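Local coordinates for protein oxidized polyvinyl alcohol hydrolase (Pseudomonas sp. VM15C, PDB 3WWC) that hydrolyses beta-diketones such as 4,6-nonanedione and cleaves oxidized polyvinyl alcohol in the second step of polyvinyl alcohol degradation, at residues Arg48-Tyr53 with Thr96-Val101; Pro100-Ala105 with Asn127-Gly132; Thr207-Thr212 with Pro227-Gln232; Val244-Val249 with His324-Asp329; Asp291-Ala296 with Ser328-Phe333. The protein carries 1 engineered substitution. All coordinates share one frame; numbering follows the deposited sequence.

Contact 1 is buried almost throughout, a strand pair held by regular backbone hydrogen bonds. It continues through Pro100 and Val101 into contact 2, where the chain has left the sheet and two parts of one long loop meet by side-chain packing and bridging waters. Contacts 4 and 5, partly buried with centres about 7 Å apart, share Ser328 and Asp329 and bring one loop against neighbouring strands 247-253 and 292-298 of the sheet that also contains contact 1. Contact 4 combines a lysine-to-carbonyl hydrogen bond with apolar packing, whereas contact 5 is apolar except for one water. Contact 3 lies at the surface, and its chemistry is accordingly charged and hydrated.

Contact 1: Arg48-Tyr53 with Thr96-Val101; sequences RAFIVY and TVIAPV
Ile51 with Ala99 and Tyr53 with Val97 form the hydrogen-bonded pairs of two antiparallel strands whose axes run 159° apart. Each pair exchanges two N-H...O bonds, the shortest from Tyr53 N to Val97 O at 2.8 Å, and Val101 N adds another to Ala49 O. Val52-Ile98, between them, and Phe50-Pro100, next to Ile51-Ala99, are non-hydrogen-bonded pairs, so Pro100, which lacks an N-H, costs this pairing no bond.

At the end of the pairing the contact turns polar. Arg48 NH2 meets Val101 O at 3.0 Å, in the guanidinium plane, and also forms a salt bridge with Asp149. A water fills the corner, accepting from Arg48 NE at 2.8 Å and Ala49 N while bonding to Val101 O.

Apolar contacts divide between the faces. The Phe50 ring rises alongside Ile98, CD2 to CG2 4.1 Å, because CG sits between the backbone N and the carbonyl carbon (chi1 57°); helix 148-160 covers this face. On the other, Tyr53 CB rests 4.1 Å from Val97 CB, and helix 75-80 packs there. An antiparallel second strand beside the parallel series, in the order 1-2-4-3-5-6-7-8, is the signature of the alpha/beta-hydrolase fold.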
# COMPACT_ATOMS: atom_id res chain seq x y z
N ARG A 48 13.71 -6.63 -12.28
CA ARG A 48 13.32 -5.68 -11.25
C ARG A 48 14.45 -5.28 -10.31
O ARG A 48 15.49 -5.93 -10.23
CB ARG A 48 12.17 -6.30 -10.43
CG ARG A 48 11.02 -6.79 -11.24
CD ARG A 48 10.31 -5.67 -12.01
NE ARG A 48 9.85 -4.56 -11.17
CZ ARG A 48 8.60 -4.46 -10.71
NH1 ARG A 48 7.68 -5.39 -11.02
NH2 ARG A 48 8.30 -3.44 -9.93
N ALA A 49 14.23 -4.20 -9.56
CA ALA A 49 15.21 -3.74 -8.62
C ALA A 49 14.55 -3.41 -7.31
O ALA A 49 13.34 -3.11 -7.26
CB ALA A 49 15.95 -2.48 -9.14
N PHE A 50 15.35 -3.41 -6.26
CA PHE A 50 14.86 -3.08 -4.93
C PHE A 50 16.03 -2.76 -4.04
O PHE A 50 17.18 -3.12 -4.35
CB PHE A 50 14.03 -4.23 -4.33
CG PHE A 50 14.75 -5.57 -4.23
CD1 PHE A 50 14.72 -6.46 -5.30
CD2 PHE A 50 15.47 -5.91 -3.07
CE1 PHE A 50 15.40 -7.71 -5.23
CE2 PHE A 50 16.15 -7.14 -2.99
CZ PHE A 50 16.11 -8.04 -4.06
N ILE A 51 15.78 -2.05 -2.94
CA ILE A 51 16.85 -1.61 -2.06
C ILE A 51 16.62 -2.19 -0.68
O ILE A 51 15.50 -2.13 -0.13
CB ILE A 51 16.87 -0.07 -2.00
CG1 ILE A 51 17.10 0.50 -3.41
CG2 ILE A 51 17.99 0.44 -1.08
CD1 ILE A 51 16.94 2.06 -3.51
N VAL A 52 17.69 -2.66 -0.06
CA VAL A 52 17.59 -3.26 1.25
C VAL A 52 18.37 -2.48 2.29
O VAL A 52 19.57 -2.18 2.11
CB VAL A 52 18.17 -4.72 1.26
CG1 VAL A 52 18.14 -5.31 2.72
CG2 VAL A 52 17.41 -5.61 0.29
N TYR A 53 17.70 -2.13 3.39
CA TYR A 53 18.39 -1.51 4.53
C TYR A 53 18.16 -2.51 5.70
O TYR A 53 17.06 -2.56 6.29
CB TYR A 53 17.78 -0.13 4.89
CG TYR A 53 18.06 1.04 3.94
CD1 TYR A 53 17.33 1.21 2.75
CD2 TYR A 53 19.04 1.99 4.24
CE1 TYR A 53 17.60 2.30 1.91
CE2 TYR A 53 19.30 3.07 3.41
CZ TYR A 53 18.58 3.21 2.25
OH TYR A 53 18.84 4.32 1.42
N THR A 96 13.85 -4.40 8.93
CA THR A 96 14.61 -4.58 7.69
C THR A 96 13.69 -4.00 6.60
O THR A 96 12.55 -4.44 6.38
CB THR A 96 14.98 -6.02 7.46
OG1 THR A 96 16.05 -6.32 8.37
CG2 THR A 96 15.51 -6.21 6.06
N VAL A 97 14.19 -2.94 5.97
CA VAL A 97 13.44 -2.20 4.95
C VAL A 97 13.81 -2.75 3.58
O VAL A 97 14.98 -2.84 3.23
CB VAL A 97 13.77 -0.70 5.06
CG1 VAL A 97 13.00 0.08 3.98
CG2 VAL A 97 13.37 -0.18 6.44
N ILE A 98 12.80 -3.17 2.81
CA ILE A 98 13.01 -3.78 1.48
C ILE A 98 12.07 -3.00 0.58
O ILE A 98 10.85 -3.21 0.59
CB ILE A 98 12.65 -5.26 1.53
CG1 ILE A 98 13.40 -5.98 2.67
CG2 ILE A 98 13.01 -5.88 0.17
CD1 ILE A 98 12.93 -7.44 2.82
N ALA A 99 12.65 -2.08 -0.22
CA ALA A 99 11.88 -1.11 -1.00
C ALA A 99 11.95 -1.39 -2.47
O ALA A 99 13.02 -1.27 -3.08
CB ALA A 99 12.48 0.29 -0.72
N PRO A 100 10.84 -1.73 -3.08
CA PRO A 100 10.84 -2.03 -4.51
C PRO A 100 10.85 -0.80 -5.38
O PRO A 100 10.27 0.22 -5.03
CB PRO A 100 9.53 -2.80 -4.72
CG PRO A 100 8.58 -2.15 -3.64
CD PRO A 100 9.50 -1.97 -2.44
N VAL A 101 11.53 -0.91 -6.53
CA VAL A 101 11.54 0.17 -7.54
C VAL A 101 10.39 -0.13 -8.49
O VAL A 101 10.12 -1.30 -8.83
CB VAL A 101 12.89 0.17 -8.27
CG1 VAL A 101 12.92 1.21 -9.43
CG2 VAL A 101 13.99 0.49 -7.24
O HOH W 1 11.82 -2.75 -10.36

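Contact 2: Pro100-Ala105 with Asn127-Gly132; sequences PVRACA and NPWFEG
Trp129 CG stands anti to its carbonyl carbon (chi1 -56°), which swings the indole back to Arg102 although the CB itself points away from residues 100-105. Arg102 is extended at chi2 (170°) and lays its CG over the six-membered ring, 3.5 Å from the centroid and 16° off the normal: a CH-pi contact between two parts of the long loop that joins strand 96-100 to helix 148-160 of the alpha/beta-hydrolase fold. The two side chains run at about a right angle. Pro100 reaches the same indole differently, its O at the ring edge, 3.4 Å from Trp129 CH2.

The same Arg102 CG is 3.2 Å from Pro128 O, and farther out Arg102 CD runs beside Pro128 CB. The polar end of Arg102 leaves the contact, NH2 bonding to Arg112 O, while Trp129 NE1 bonds to Thr69 O, which fixes the turn of the indole. Phe130, at the centre of an inverse gamma turn, touches Ala103 CB with CE2 at 3.8 Å.

Waters join the backbones: one accepts from Ala103 N and bonds to Pro128 O at 2.8 Å, another links Cys104 N to Asn127 O. Pro128 also lies about 6 Å, side chain to ligand, from a bound butanoic acid, which places this side of the contact close to the ligand pocket. Cys104 is tied to Cys116 by a disulfide, and its CB rests 3.6 Å from Asn127 ND2.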
# COMPACT_ATOMS: atom_id res chain seq x y z
N PRO A 100 10.84 -1.73 -3.08
CA PRO A 100 10.84 -2.03 -4.51
C PRO A 100 10.85 -0.80 -5.38
O PRO A 100 10.27 0.22 -5.03
CB PRO A 100 9.53 -2.80 -4.72
CG PRO A 100 8.58 -2.15 -3.64
CD PRO A 100 9.50 -1.97 -2.44
N VAL A 101 11.53 -0.91 -6.53
CA VAL A 101 11.54 0.17 -7.54
C VAL A 101 10.39 -0.13 -8.49
O VAL A 101 10.12 -1.30 -8.83
CB VAL A 101 12.89 0.17 -8.27
CG1 VAL A 101 12.92 1.21 -9.43
CG2 VAL A 101 13.99 0.49 -7.24
N ARG A 102 9.70 0.91 -8.96
CA ARG A 102 8.57 0.76 -9.88
C ARG A 102 9.05 0.21 -11.24
O ARG A 102 10.14 0.59 -11.72
CB ARG A 102 7.88 2.12 -10.08
CG ARG A 102 7.23 2.64 -8.80
CD ARG A 102 6.75 4.11 -8.92
NE ARG A 102 7.93 4.94 -9.04
CZ ARG A 102 7.94 6.21 -9.39
NH1 ARG A 102 6.80 6.86 -9.62
NH2 ARG A 102 9.14 6.79 -9.62
N ALA A 103 8.27 -0.68 -11.84
CA ALA A 103 8.65 -1.25 -13.13
C ALA A 103 8.89 -0.15 -14.17
O ALA A 103 9.88 -0.20 -14.94
CB ALA A 103 7.51 -2.19 -13.58
N CYS A 104 8.01 0.85 -14.19
CA CYS A 104 8.12 1.94 -15.14
C CYS A 104 9.44 2.73 -15.01
O CYS A 104 9.81 3.43 -15.94
CB CYS A 104 6.91 2.94 -14.96
SG CYS A 104 6.82 3.63 -13.24
N ALA A 105 10.09 2.66 -13.84
CA ALA A 105 11.35 3.41 -13.64
C ALA A 105 12.57 2.71 -14.25
O ALA A 105 13.70 3.22 -14.15
CB ALA A 105 11.59 3.64 -12.15
N ASN A 127 0.11 3.72 -14.26
CA ASN A 127 1.45 3.18 -14.53
C ASN A 127 2.49 2.98 -13.41
O ASN A 127 3.37 2.16 -13.58
CB ASN A 127 2.10 4.04 -15.63
CG ASN A 127 3.03 3.25 -16.52
OD1 ASN A 127 2.79 2.10 -16.84
ND2 ASN A 127 4.11 3.90 -16.95
N PRO A 128 2.43 3.72 -12.28
CA PRO A 128 3.46 3.51 -11.26
C PRO A 128 3.60 2.08 -10.73
O PRO A 128 4.72 1.59 -10.52
CB PRO A 128 3.08 4.47 -10.14
CG PRO A 128 2.45 5.68 -10.91
CD PRO A 128 1.61 4.91 -12.00
N TRP A 129 2.46 1.44 -10.48
CA TRP A 129 2.44 0.08 -9.96
C TRP A 129 1.30 -0.65 -10.66
O TRP A 129 0.37 -0.03 -11.14
CB TRP A 129 2.15 0.04 -8.45
CG TRP A 129 3.10 0.87 -7.57
CD1 TRP A 129 2.86 2.12 -7.02
CD2 TRP A 129 4.42 0.50 -7.15
NE1 TRP A 129 3.95 2.55 -6.30
CE2 TRP A 129 4.93 1.58 -6.36
CE3 TRP A 129 5.24 -0.62 -7.36
CZ2 TRP A 129 6.21 1.55 -5.78
CZ3 TRP A 129 6.50 -0.66 -6.81
CH2 TRP A 129 6.99 0.42 -6.01
N PHE A 130 1.36 -1.98 -10.65
CA PHE A 130 0.27 -2.77 -11.22
C PHE A 130 -0.72 -2.92 -10.05
O PHE A 130 -0.80 -3.94 -9.37
CB PHE A 130 0.85 -4.13 -11.68
CG PHE A 130 1.95 -3.98 -12.75
CD1 PHE A 130 1.64 -3.42 -13.98
CD2 PHE A 130 3.28 -4.37 -12.49
CE1 PHE A 130 2.67 -3.24 -14.93
CE2 PHE A 130 4.27 -4.19 -13.43
CZ PHE A 130 3.97 -3.62 -14.66
N GLU A 131 -1.50 -1.86 -9.87
CA GLU A 131 -2.34 -1.72 -8.71
C GLU A 131 -3.85 -1.67 -8.90
O GLU A 131 -4.58 -1.57 -7.91
CB GLU A 131 -1.87 -0.51 -7.83
CG GLU A 131 -1.40 0.85 -8.52
CD GLU A 131 -2.51 1.82 -8.89
OE1 GLU A 131 -3.52 1.41 -9.52
OE2 GLU A 131 -2.36 3.03 -8.60
N GLY A 132 -4.32 -1.78 -10.14
CA GLY A 132 -5.77 -1.77 -10.32
C GLY A 132 -6.07 -2.06 -11.79
O GLY A 132 -5.35 -1.59 -12.67
O HOH W 2 5.61 -1.00 -10.84
O HOH W 3 5.27 0.41 -13.20

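Contact 3: Thr207-Thr212 with Pro227-Gln232; sequences TSDDGT and PTKIHQ
Asp209 OD1 is gripped by three partners: Lys229 NZ in a salt bridge at 3.0 Å and two waters, the closer at 2.6 Å. Asp209 belongs to a type I beta turn, Ser208 to Gly211, overlapped by an Asx turn that starts at Asp210. The contact joins the loops before and after helix 216-225 at the protein surface.

The charged tips meet head on, Asp209 coming back from a CB that points away. The waters extend the grip to the backbone. The closer one also donates to Thr207 O and accepts from Gln232 N; the other donates to Ile230 O and accepts from Gln232 NE2. One carboxylate oxygen thus gathers both loops, and so much donation would probably keep the carboxylate ionised.

The direct backbone link is Thr207 N to Gln232 O, 3.0 Å long, with the donor well above the carbonyl plane, 51° out of it. Thr207 OG1, set between its own backbone N and carbonyl carbon (chi1 65°), lies 3.3 Å from Gln232 CB and donates to Ser208 O at 2.8 Å. Gly211 N reaches that carbonyl from the opposite face of its plane. A valine at Thr207 would probably leave Ser208 O without one of these two donors and loosen the start of the turn.

Gln232 OE1 bonds to Leu240 N, which helps fix the amide whose NE2 holds the bridging water. Within its own segment, Lys229 CD lies over the centre of the His231 ring, 3.6 Å above its plane.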
# COMPACT_ATOMS: atom_id res chain seq x y z
N THR A 207 -16.36 0.20 -7.77
CA THR A 207 -17.22 -0.17 -8.92
C THR A 207 -18.61 -0.50 -8.39
O THR A 207 -18.86 -0.53 -7.19
CB THR A 207 -16.74 -1.46 -9.64
OG1 THR A 207 -16.85 -2.60 -8.77
CG2 THR A 207 -15.28 -1.29 -10.12
N SER A 208 -19.52 -0.80 -9.31
CA SER A 208 -20.82 -1.26 -8.89
C SER A 208 -20.64 -2.67 -8.36
O SER A 208 -19.60 -3.31 -8.55
CB SER A 208 -21.81 -1.33 -10.06
OG SER A 208 -21.94 -0.03 -10.63
N ASP A 209 -21.69 -3.19 -7.71
CA ASP A 209 -21.61 -4.55 -7.17
C ASP A 209 -21.34 -5.60 -8.25
O ASP A 209 -20.72 -6.64 -7.94
CB ASP A 209 -22.92 -4.94 -6.46
CG ASP A 209 -23.07 -4.29 -5.11
OD1 ASP A 209 -22.08 -3.71 -4.60
OD2 ASP A 209 -24.19 -4.37 -4.53
N ASP A 210 -21.80 -5.37 -9.48
CA ASP A 210 -21.56 -6.31 -10.56
C ASP A 210 -20.20 -6.17 -11.22
O ASP A 210 -19.88 -6.84 -12.22
CB ASP A 210 -22.68 -6.22 -11.64
CG ASP A 210 -22.72 -4.89 -12.39
OD1 ASP A 210 -21.88 -4.01 -12.22
OD2 ASP A 210 -23.66 -4.72 -13.23
N GLY A 211 -19.37 -5.29 -10.66
CA GLY A 211 -18.03 -5.14 -11.23
C GLY A 211 -17.91 -4.05 -12.24
O GLY A 211 -16.81 -3.73 -12.67
N THR A 212 -19.02 -3.47 -12.69
CA THR A 212 -18.95 -2.41 -13.68
C THR A 212 -18.10 -1.21 -13.25
O THR A 212 -18.37 -0.62 -12.22
CB THR A 212 -20.35 -1.87 -13.98
OG1 THR A 212 -21.19 -2.96 -14.36
CG2 THR A 212 -20.28 -0.83 -15.13
N PRO A 227 -22.16 5.06 2.58
CA PRO A 227 -20.85 5.10 3.23
C PRO A 227 -20.44 3.99 4.14
O PRO A 227 -19.21 3.87 4.42
CB PRO A 227 -20.84 6.45 3.95
CG PRO A 227 -22.28 6.74 4.19
CD PRO A 227 -23.04 6.15 3.05
N THR A 228 -21.38 3.16 4.57
CA THR A 228 -21.03 2.10 5.49
C THR A 228 -21.05 0.77 4.78
O THR A 228 -20.83 -0.24 5.42
CB THR A 228 -22.00 1.99 6.70
OG1 THR A 228 -23.30 1.60 6.24
CG2 THR A 228 -22.06 3.31 7.47
N LYS A 229 -21.29 0.75 3.48
CA LYS A 229 -21.33 -0.57 2.93
C LYS A 229 -20.00 -1.02 2.32
O LYS A 229 -19.11 -0.21 2.09
CB LYS A 229 -22.41 -0.63 1.89
CG LYS A 229 -22.09 0.10 0.74
CD LYS A 229 -22.04 -0.93 -0.35
CE LYS A 229 -23.06 -0.67 -1.43
NZ LYS A 229 -22.75 -1.71 -2.47
N ILE A 230 -19.90 -2.31 2.09
CA ILE A 230 -18.72 -2.84 1.43
C ILE A 230 -18.89 -2.62 -0.06
O ILE A 230 -19.84 -3.09 -0.69
CB ILE A 230 -18.52 -4.31 1.78
CG1 ILE A 230 -18.09 -4.41 3.25
CG2 ILE A 230 -17.37 -4.91 0.93
CD1 ILE A 230 -18.20 -5.86 3.80
N HIS A 231 -17.97 -1.87 -0.65
CA HIS A 231 -17.97 -1.57 -2.08
C HIS A 231 -16.89 -2.37 -2.79
O HIS A 231 -15.76 -2.52 -2.31
CB HIS A 231 -17.63 -0.10 -2.34
CG HIS A 231 -18.68 0.84 -1.87
ND1 HIS A 231 -19.70 1.28 -2.70
CD2 HIS A 231 -18.91 1.37 -0.65
CE1 HIS A 231 -20.52 2.04 -1.98
NE2 HIS A 231 -20.06 2.12 -0.75
N GLN A 232 -17.27 -2.94 -3.92
CA GLN A 232 -16.31 -3.64 -4.78
C GLN A 232 -15.38 -2.58 -5.36
O GLN A 232 -15.67 -1.39 -5.33
CB GLN A 232 -17.06 -4.32 -5.93
CG GLN A 232 -18.08 -5.35 -5.44
CD GLN A 232 -17.42 -6.50 -4.74
OE1 GLN A 232 -16.42 -7.03 -5.22
NE2 GLN A 232 -17.95 -6.89 -3.60
O HOH W 4 -19.85 -2.34 -4.86
O HOH W 5 -20.42 0.76 -5.29
O HOH W 6 -20.29 -5.33 -2.55
O HOH W 7 -25.78 -2.82 -2.30

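Contact 4: Val244-Val249 with His324-Asp329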
# COMPACT_ATOMS: atom_id res chain seq x y z
N VAL A 244 -10.35 -13.09 4.10
CA VAL A 244 -8.92 -12.92 3.90
C VAL A 244 -8.19 -13.49 5.10
O VAL A 244 -8.77 -13.73 6.16
CB VAL A 244 -8.48 -11.40 3.67
CG1 VAL A 244 -9.15 -10.87 2.43
CG2 VAL A 244 -8.77 -10.53 4.88
N GLY A 245 -6.91 -13.76 4.88
CA GLY A 245 -6.02 -14.25 5.92
C GLY A 245 -5.87 -13.21 7.04
O GLY A 245 -6.28 -12.04 6.89
N PRO A 246 -5.23 -13.57 8.14
CA PRO A 246 -5.06 -12.68 9.29
C PRO A 246 -4.15 -11.50 9.01
O PRO A 246 -2.99 -11.69 8.60
CB PRO A 246 -4.47 -13.60 10.35
CG PRO A 246 -4.77 -14.92 9.89
CD PRO A 246 -4.72 -14.92 8.43
N LEU A 247 -4.64 -10.29 9.28
CA LEU A 247 -3.91 -9.07 9.01
C LEU A 247 -4.19 -8.00 10.03
O LEU A 247 -5.17 -8.05 10.76
CB LEU A 247 -4.39 -8.44 7.68
CG LEU A 247 -4.24 -9.26 6.39
CD1 LEU A 247 -5.06 -8.55 5.27
CD2 LEU A 247 -2.77 -9.40 5.99
N ILE A 248 -3.30 -7.00 10.04
CA ILE A 248 -3.60 -5.74 10.67
C ILE A 248 -3.41 -4.70 9.55
O ILE A 248 -2.39 -4.69 8.86
CB ILE A 248 -2.78 -5.41 11.92
CG1 ILE A 248 -3.10 -3.97 12.34
CG2 ILE A 248 -1.26 -5.63 11.68
CD1 ILE A 248 -2.62 -3.64 13.77
N VAL A 249 -4.43 -3.88 9.31
CA VAL A 249 -4.36 -2.88 8.25
C VAL A 249 -4.63 -1.53 8.84
O VAL A 249 -5.63 -1.33 9.56
CB VAL A 249 -5.39 -3.17 7.15
CG1 VAL A 249 -5.28 -2.13 6.02
CG2 VAL A 249 -5.18 -4.60 6.60
N HIS A 324 0.83 -6.67 16.29
CA HIS A 324 -0.17 -7.67 15.92
C HIS A 324 0.46 -8.61 14.91
O HIS A 324 0.16 -8.55 13.72
CB HIS A 324 -1.38 -6.97 15.31
CG HIS A 324 -2.60 -7.83 15.28
ND1 HIS A 324 -3.27 -8.17 16.43
CD2 HIS A 324 -3.21 -8.49 14.27
CE1 HIS A 324 -4.24 -9.01 16.14
NE2 HIS A 324 -4.24 -9.22 14.84
N PRO A 325 1.34 -9.51 15.37
CA PRO A 325 1.99 -10.45 14.46
C PRO A 325 0.93 -11.37 13.83
O PRO A 325 -0.12 -11.66 14.43
CB PRO A 325 3.03 -11.16 15.34
CG PRO A 325 2.40 -11.10 16.73
CD PRO A 325 1.77 -9.70 16.77
N LYS A 326 1.21 -11.85 12.63
CA LYS A 326 0.26 -12.63 11.88
C LYS A 326 -0.32 -13.81 12.65
O LYS A 326 0.43 -14.62 13.19
CB LYS A 326 0.91 -13.12 10.59
CG LYS A 326 -0.16 -13.57 9.59
CD LYS A 326 0.44 -13.92 8.28
CE LYS A 326 -0.59 -14.24 7.23
NZ LYS A 326 -1.50 -13.07 6.86
N GLY A 327 -1.63 -13.83 12.74
CA GLY A 327 -2.33 -14.93 13.44
C GLY A 327 -2.71 -14.59 14.85
O GLY A 327 -3.31 -15.42 15.54
N SER A 328 -2.35 -13.39 15.30
CA SER A 328 -2.71 -12.89 16.63
C SER A 328 -4.21 -12.73 16.68
O SER A 328 -4.84 -12.55 15.66
CB SER A 328 -2.09 -11.50 16.84
OG SER A 328 -0.77 -11.69 17.18
N ASP A 329 -4.78 -12.78 17.90
CA ASP A 329 -6.23 -12.63 18.06
C ASP A 329 -6.61 -11.16 17.99
O ASP A 329 -6.06 -10.38 18.75
CB ASP A 329 -6.60 -13.12 19.45
CG ASP A 329 -8.10 -13.17 19.67
OD1 ASP A 329 -8.88 -12.54 18.94
OD2 ASP A 329 -8.48 -13.89 20.62
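Lys326 lies across Pro246 at about a right angle and beside Leu247, pointing the same way, so that NZ arrives at Pro246 O, 2.7 Å away. The lysine sits in a type II beta turn, Pro325 to Ser328, in the loop after helix 310-322. This loop passes the start of strand 247-253 in the alpha/beta-hydrolase sheet, the touching parts running 170° apart.

The lysine chain stays extended to CE and bends only at its last torsion (chi4 64°), which turns NZ back onto the carbonyl. The ammonium also bonds to Ser191 O and Trp194 O. Three backbone oxygens therefore hold it, which would probably offset part of the cost of placing a charge among such neighbours; Leu247 CD2 flanks it at 4.0 Å.

Pro246 turns its CB toward the turn, 3.7 Å from Gly327 N. Gly327 has a positive phi (98°), and at its backbone angles a side chain there would collide with the carbonyl O of Lys326.

Farther along the strand, Ile248 and His324 cross obliquely. Ile248 brings CD1 to 3.9 Å from His324 CB, CG2 to the same residue's O and CB against CD2 of the imidazole, so backbone and ring are both touched. Strand 292-298 adds Val293 to this apolar patch.

The loop braces itself on the far side of the histidine contact. Ser328 CB lies over one face of the His324 ring, 3.4 Å above its plane, while Pro325 O accepts from both Ser328 N and Ser328 OG, the hydroxyl bond being 2.8 Å.

Contact 5: Asp291-Ala296 with Ser328-Phe333; sequences DVVHVA and SDPRSF
Phe333 leaves its backbone with CG anti to N (chi1 178°), which carries the ring toward Val293 and Val295 of the strand. CB passes 4.1 Å from Val293 CG2. From CG onward the ring slides beneath the other methyl of that valine: Val293 CG1 comes within 3.6 Å of Phe333 CD2. It stands 3.8 Å from the ring centroid and 19° off the normal, a CH-pi contact over the face and displaced toward the rim. CE2 is shared between Val293 CG1 and Val295 CG2, and at the tip CZ meets Val295 CG2 at 4.0 Å. An alanine in place of Phe333 would probably open a gap against both valines and deprive Val293 CG1 of its ring face.

Pro330, in the 3-10 turn of residues 330-332, covers the second branch of Val293, CB to CG2 3.8 Å. A water donates to Asp291 O at 2.8 Å and to Ser328 O at 3.2 Å, adding a polar link beside this apolar patch.

Val293 and Val295 face the loop from strand 292-298, while Val292 and His294 point away and pack on helix 275-288. The Phe333 side chain also touches Ile248 of strand 247-253 and Val346 of strand 343-346, spanning three strands at this end of the sheet.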
# COMPACT_ATOMS: atom_id res chain seq x y z
N ASP A 291 -10.77 -11.79 10.78
CA ASP A 291 -9.40 -12.00 11.19
C ASP A 291 -8.50 -10.82 10.88
O ASP A 291 -7.29 -10.95 10.83
CB ASP A 291 -8.84 -13.25 10.53
CG ASP A 291 -9.55 -14.49 10.98
OD1 ASP A 291 -10.12 -14.46 12.11
OD2 ASP A 291 -9.55 -15.50 10.23
N VAL A 292 -9.10 -9.67 10.70
CA VAL A 292 -8.34 -8.44 10.42
C VAL A 292 -8.62 -7.38 11.46
O VAL A 292 -9.78 -7.14 11.82
CB VAL A 292 -8.76 -7.85 9.05
CG1 VAL A 292 -8.02 -6.53 8.78
CG2 VAL A 292 -8.46 -8.83 7.95
N VAL A 293 -7.58 -6.74 11.99
CA VAL A 293 -7.69 -5.57 12.86
C VAL A 293 -7.54 -4.40 11.89
O VAL A 293 -6.53 -4.32 11.21
CB VAL A 293 -6.55 -5.52 13.89
CG1 VAL A 293 -6.52 -4.16 14.62
CG2 VAL A 293 -6.70 -6.64 14.91
N HIS A 294 -8.53 -3.52 11.79
CA HIS A 294 -8.39 -2.36 10.93
C HIS A 294 -8.30 -1.12 11.79
O HIS A 294 -9.11 -0.92 12.69
CB HIS A 294 -9.58 -2.20 9.98
CG HIS A 294 -9.40 -1.04 9.05
ND1 HIS A 294 -9.80 0.24 9.38
CD2 HIS A 294 -8.66 -0.93 7.93
CE1 HIS A 294 -9.30 1.09 8.51
NE2 HIS A 294 -8.60 0.41 7.61
N VAL A 295 -7.30 -0.29 11.53
CA VAL A 295 -7.14 0.95 12.25
C VAL A 295 -7.36 2.09 11.23
O VAL A 295 -6.70 2.12 10.17
CB VAL A 295 -5.74 1.07 12.87
CG1 VAL A 295 -5.64 2.42 13.57
CG2 VAL A 295 -5.44 -0.08 13.89
N ALA A 296 -8.33 2.99 11.50
CA ALA A 296 -8.61 4.12 10.63
C ALA A 296 -7.94 5.35 11.22
O ALA A 296 -8.26 5.75 12.34
CB ALA A 296 -10.14 4.31 10.53
N SER A 328 -2.35 -13.39 15.30
CA SER A 328 -2.71 -12.89 16.63
C SER A 328 -4.21 -12.73 16.68
O SER A 328 -4.84 -12.55 15.66
CB SER A 328 -2.09 -11.50 16.84
OG SER A 328 -0.77 -11.69 17.18
N ASP A 329 -4.78 -12.78 17.90
CA ASP A 329 -6.23 -12.63 18.06
C ASP A 329 -6.61 -11.16 17.99
O ASP A 329 -6.06 -10.38 18.75
CB ASP A 329 -6.60 -13.12 19.45
CG ASP A 329 -8.10 -13.17 19.67
OD1 ASP A 329 -8.88 -12.54 18.94
OD2 ASP A 329 -8.48 -13.89 20.62
N PRO A 330 -7.54 -10.78 17.12
CA PRO A 330 -7.91 -9.37 17.06
C PRO A 330 -8.37 -8.83 18.40
O PRO A 330 -8.22 -7.64 18.67
CB PRO A 330 -9.04 -9.35 16.05
CG PRO A 330 -8.64 -10.47 15.12
CD PRO A 330 -8.22 -11.53 16.05
N ARG A 331 -8.97 -9.67 19.25
CA ARG A 331 -9.45 -9.15 20.53
C ARG A 331 -8.31 -8.79 21.48
O ARG A 331 -8.52 -8.11 22.49
CB ARG A 331 -10.36 -10.17 21.20
CG ARG A 331 -11.65 -10.45 20.45
CD ARG A 331 -12.39 -11.55 21.24
NE ARG A 331 -11.43 -12.64 21.49
CZ ARG A 331 -11.20 -13.21 22.68
NH1 ARG A 331 -11.88 -12.80 23.76
NH2 ARG A 331 -10.27 -14.16 22.80
N SER A 332 -7.10 -9.22 21.16
CA SER A 332 -5.98 -8.94 22.02
C SER A 332 -5.31 -7.62 21.63
O SER A 332 -4.47 -7.11 22.35
CB SER A 332 -4.95 -10.06 21.89
OG SER A 332 -4.32 -10.06 20.59
N PHE A 333 -5.67 -7.08 20.47
CA PHE A 333 -5.02 -5.83 20.05
C PHE A 333 -5.36 -4.62 20.93
O PHE A 333 -6.53 -4.44 21.33
CB PHE A 333 -5.45 -5.56 18.61
CG PHE A 333 -4.89 -4.29 18.06
CD1 PHE A 333 -3.57 -4.25 17.65
CD2 PHE A 333 -5.66 -3.14 17.98
CE1 PHE A 333 -3.01 -3.04 17.17
CE2 PHE A 333 -5.15 -1.94 17.50
CZ PHE A 333 -3.81 -1.88 17.10
O HOH W 8 -5.61 -10.93 13.05